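Local atomic coordinates of synergistic-type venom protein S2C4 (Dendroaspis jamesoni kaimosae, PDB entry 7C28), a protein that probably enhances the toxicity of other venom toxins, acting as a synergistic, homodimeric member of the three-finger toxin family. Residues L1-T5 / Q21-F25. Residue numbers count along the deposited sequence, not the author numbering.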
ATOM      1  N   LEU A   1      -4.983  16.800  14.475  1.00 32.54           N
ATOM      2  CA  LEU A   1      -5.092  16.076  13.212  1.00 30.23           C
ATOM      3  C   LEU A   1      -6.340  15.212  13.201  1.00 30.36           C
ATOM      4  O   LEU A   1      -6.726  14.650  14.229  1.00 31.58           O
ATOM      5  CB  LEU A   1      -3.850  15.216  12.973  1.00 28.63           C
ATOM      6  CG  LEU A   1      -3.814  14.335  11.719  1.00 25.39           C
ATOM      7  CD1 LEU A   1      -3.514  15.163  10.472  1.00 23.61           C
ATOM      8  CD2 LEU A   1      -2.782  13.237  11.883  1.00 24.49           C
ATOM      9  N   THR A   2      -6.978  15.133  12.035  1.00 31.34           N
ATOM     10  CA  THR A   2      -8.159  14.308  11.820  1.00 28.08           C
ATOM     11  C   THR A   2      -7.838  13.256  10.766  1.00 25.68           C
ATOM     12  O   THR A   2      -7.311  13.586   9.697  1.00 24.41           O
ATOM     13  CB  THR A   2      -9.354  15.158  11.371  1.00 28.16           C
ATOM     14  OG1 THR A   2      -9.501  16.277  12.251  1.00 30.84           O
ATOM     15  CG2 THR A   2     -10.638  14.337  11.371  1.00 28.34           C
ATOM     16  N   CYS A   3      -8.149  11.997  11.077  1.00 25.56           N
ATOM     17  CA  CYS A   3      -7.892  10.868  10.196  1.00 23.94           C
ATOM     18  C   CYS A   3      -9.163  10.050  10.011  1.00 23.44           C
ATOM     19  O   CYS A   3      -9.996   9.952  10.916  1.00 22.81           O
ATOM     20  CB  CYS A   3      -6.794   9.956  10.745  1.00 22.83           C
ATOM     21  SG  CYS A   3      -5.238  10.766  11.110  1.00 24.77           S
ATOM     22  N   VAL A   4      -9.300   9.446   8.829  1.00 23.57           N
ATOM     23  CA  VAL A   4     -10.363   8.471   8.614  1.00 24.91           C
ATOM     24  C   VAL A   4     -10.089   7.229   9.448  1.00 26.29           C
ATOM     25  O   VAL A   4      -8.939   6.783   9.568  1.00 27.51           O
ATOM     26  CB  VAL A   4     -10.472   8.117   7.123  1.00 22.43           C
ATOM     27  CG1 VAL A   4     -11.658   7.195   6.883  1.00 23.28           C
ATOM     28  CG2 VAL A   4     -10.577   9.382   6.288  1.00 23.44           C
ATOM     29  N   THR A   5     -11.150   6.637  10.003  1.00 29.07           N
ATOM     30  CA  THR A   5     -11.023   5.455  10.848  1.00 31.34           C
ATOM     31  C   THR A   5     -11.745   4.233  10.310  1.00 35.94           C
ATOM     32  O   THR A   5     -11.325   3.110  10.600  1.00 37.00           O
ATOM     33  CB  THR A   5     -11.537   5.745  12.265  1.00 29.36           C
ATOM     34  OG1 THR A   5     -12.814   6.385  12.185  1.00 28.37           O
ATOM     35  CG2 THR A   5     -10.563   6.647  13.001  1.00 30.41           C
ATOM     36  N   GLN A  21      -0.260  11.630  18.454  1.00 32.54           N
ATOM     37  CA  GLN A  21      -0.520  10.879  17.225  1.00 32.01           C
ATOM     38  C   GLN A  21      -0.541  11.899  16.089  1.00 28.30           C
ATOM     39  O   GLN A  21      -1.515  12.635  15.924  1.00 26.88           O
ATOM     40  CB  GLN A  21      -1.831  10.102  17.318  1.00 32.64           C
ATOM     41  CG  GLN A  21      -1.851   9.012  18.381  1.00 35.63           C
ATOM     42  CD  GLN A  21      -3.173   8.257  18.426  1.00 37.52           C
ATOM     43  OE1 GLN A  21      -4.251   8.856  18.355  1.00 38.17           O
ATOM     44  NE2 GLN A  21      -3.095   6.936  18.542  1.00 37.40           N
ATOM     45  N   LYS A  22       0.532  11.944  15.296  1.00 29.57           N
ATOM     46  CA  LYS A  22       0.673  12.982  14.277  1.00 29.15           C
ATOM     47  C   LYS A  22       0.708  12.427  12.856  1.00 28.58           C
ATOM     48  O   LYS A  22       1.162  13.117  11.941  1.00 29.75           O
ATOM     49  CB  LYS A  22       1.928  13.815  14.549  1.00 29.14           C
ATOM     50  CG  LYS A  22       2.134  14.162  16.020  1.00 31.23           C
ATOM     51  CD  LYS A  22       3.454  14.894  16.254  1.00 32.43           C
ATOM     52  CE  LYS A  22       3.436  15.648  17.580  1.00 34.51           C
ATOM     53  NZ  LYS A  22       4.798  15.875  18.139  1.00 36.27           N
ATOM     54  N   ILE A  23       0.218  11.206  12.645  1.00 28.08           N
ATOM     55  CA  ILE A  23       0.221  10.565  11.334  1.00 26.73           C
ATOM     56  C   ILE A  23      -1.112   9.846  11.135  1.00 24.23           C
ATOM     57  O   ILE A  23      -1.651   9.253  12.075  1.00 23.81           O
ATOM     58  CB  ILE A  23       1.401   9.570  11.207  1.00 31.14           C
ATOM     59  CG1 ILE A  23       2.742  10.241  11.526  1.00 35.17           C
ATOM     60  CG2 ILE A  23       1.435   8.922   9.838  1.00 29.96           C
ATOM     61  CD1 ILE A  23       3.208  11.227  10.486  1.00 40.68           C
ATOM     62  N   CYS A  24      -1.643   9.891   9.916  1.00 21.89           N
ATOM     63  CA  CYS A  24      -2.719   8.997   9.501  1.00 23.44           C
ATOM     64  C   CYS A  24      -2.118   7.846   8.704  1.00 23.82           C
ATOM     65  O   CYS A  24      -1.078   8.002   8.058  1.00 25.53           O
ATOM     66  CB  CYS A  24      -3.778   9.700   8.649  1.00 24.58           C
ATOM     67  SG  CYS A  24      -4.464  11.241   9.283  1.00 27.08           S
ATOM     68  N   PHE A  25      -2.768   6.679   8.761  1.00 22.48           N
ATOM     69  CA  PHE A  25      -2.267   5.503   8.062  1.00 19.79           C
ATOM     70  C   PHE A  25      -3.367   4.807   7.275  1.00 19.57           C
ATOM     71  O   PHE A  25      -4.554   4.902   7.599  1.00 17.83           O
ATOM     72  CB  PHE A  25      -1.615   4.494   9.036  1.00 23.00           C
ATOM     73  CG  PHE A  25      -2.601   3.725   9.880  1.00 25.61           C
ATOM     74  CD1 PHE A  25      -3.164   2.538   9.421  1.00 25.54           C
ATOM     75  CD2 PHE A  25      -2.948   4.180  11.140  1.00 25.76           C
ATOM     76  CE1 PHE A  25      -4.067   1.835  10.198  1.00 25.85           C
ATOM     77  CE2 PHE A  25      -3.849   3.480  11.921  1.00 28.19           C
ATOM     78  CZ  PHE A  25      -4.407   2.302  11.448  1.00 26.64           C
TER
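L1 lays its CD2 methyl over the backbone of the facing segment, 3.7 Å from K22 C and 3.7 Å from I23 N, and the same methyl comes within 3.7 Å of C24 SG. C24 SG is in turn bonded to C3 SG at 2.0 Å, with chi3 of -78°, and the CA atoms of C3 and C24 stand 5.5 Å apart. The two strand segments run nearly parallel, 18° between their directions and 7.1 Å at closest approach, too far for backbone pairing; they belong to different sheets and are joined by side chains, chiefly this disulfide. K22 and I23 form a classic beta bulge opposite T43, and the CA-to-CB bonds of both point away from L1–T5. This is the cystine-rich core of a three-finger toxin: C17 and C42, themselves disulfide-linked, both touch C3, while C63 packs on C24. The crosslink thus ties the two-stranded sheet of 2-8 and 11-16 to 23-32, the central strand between 35-43 and 54-58.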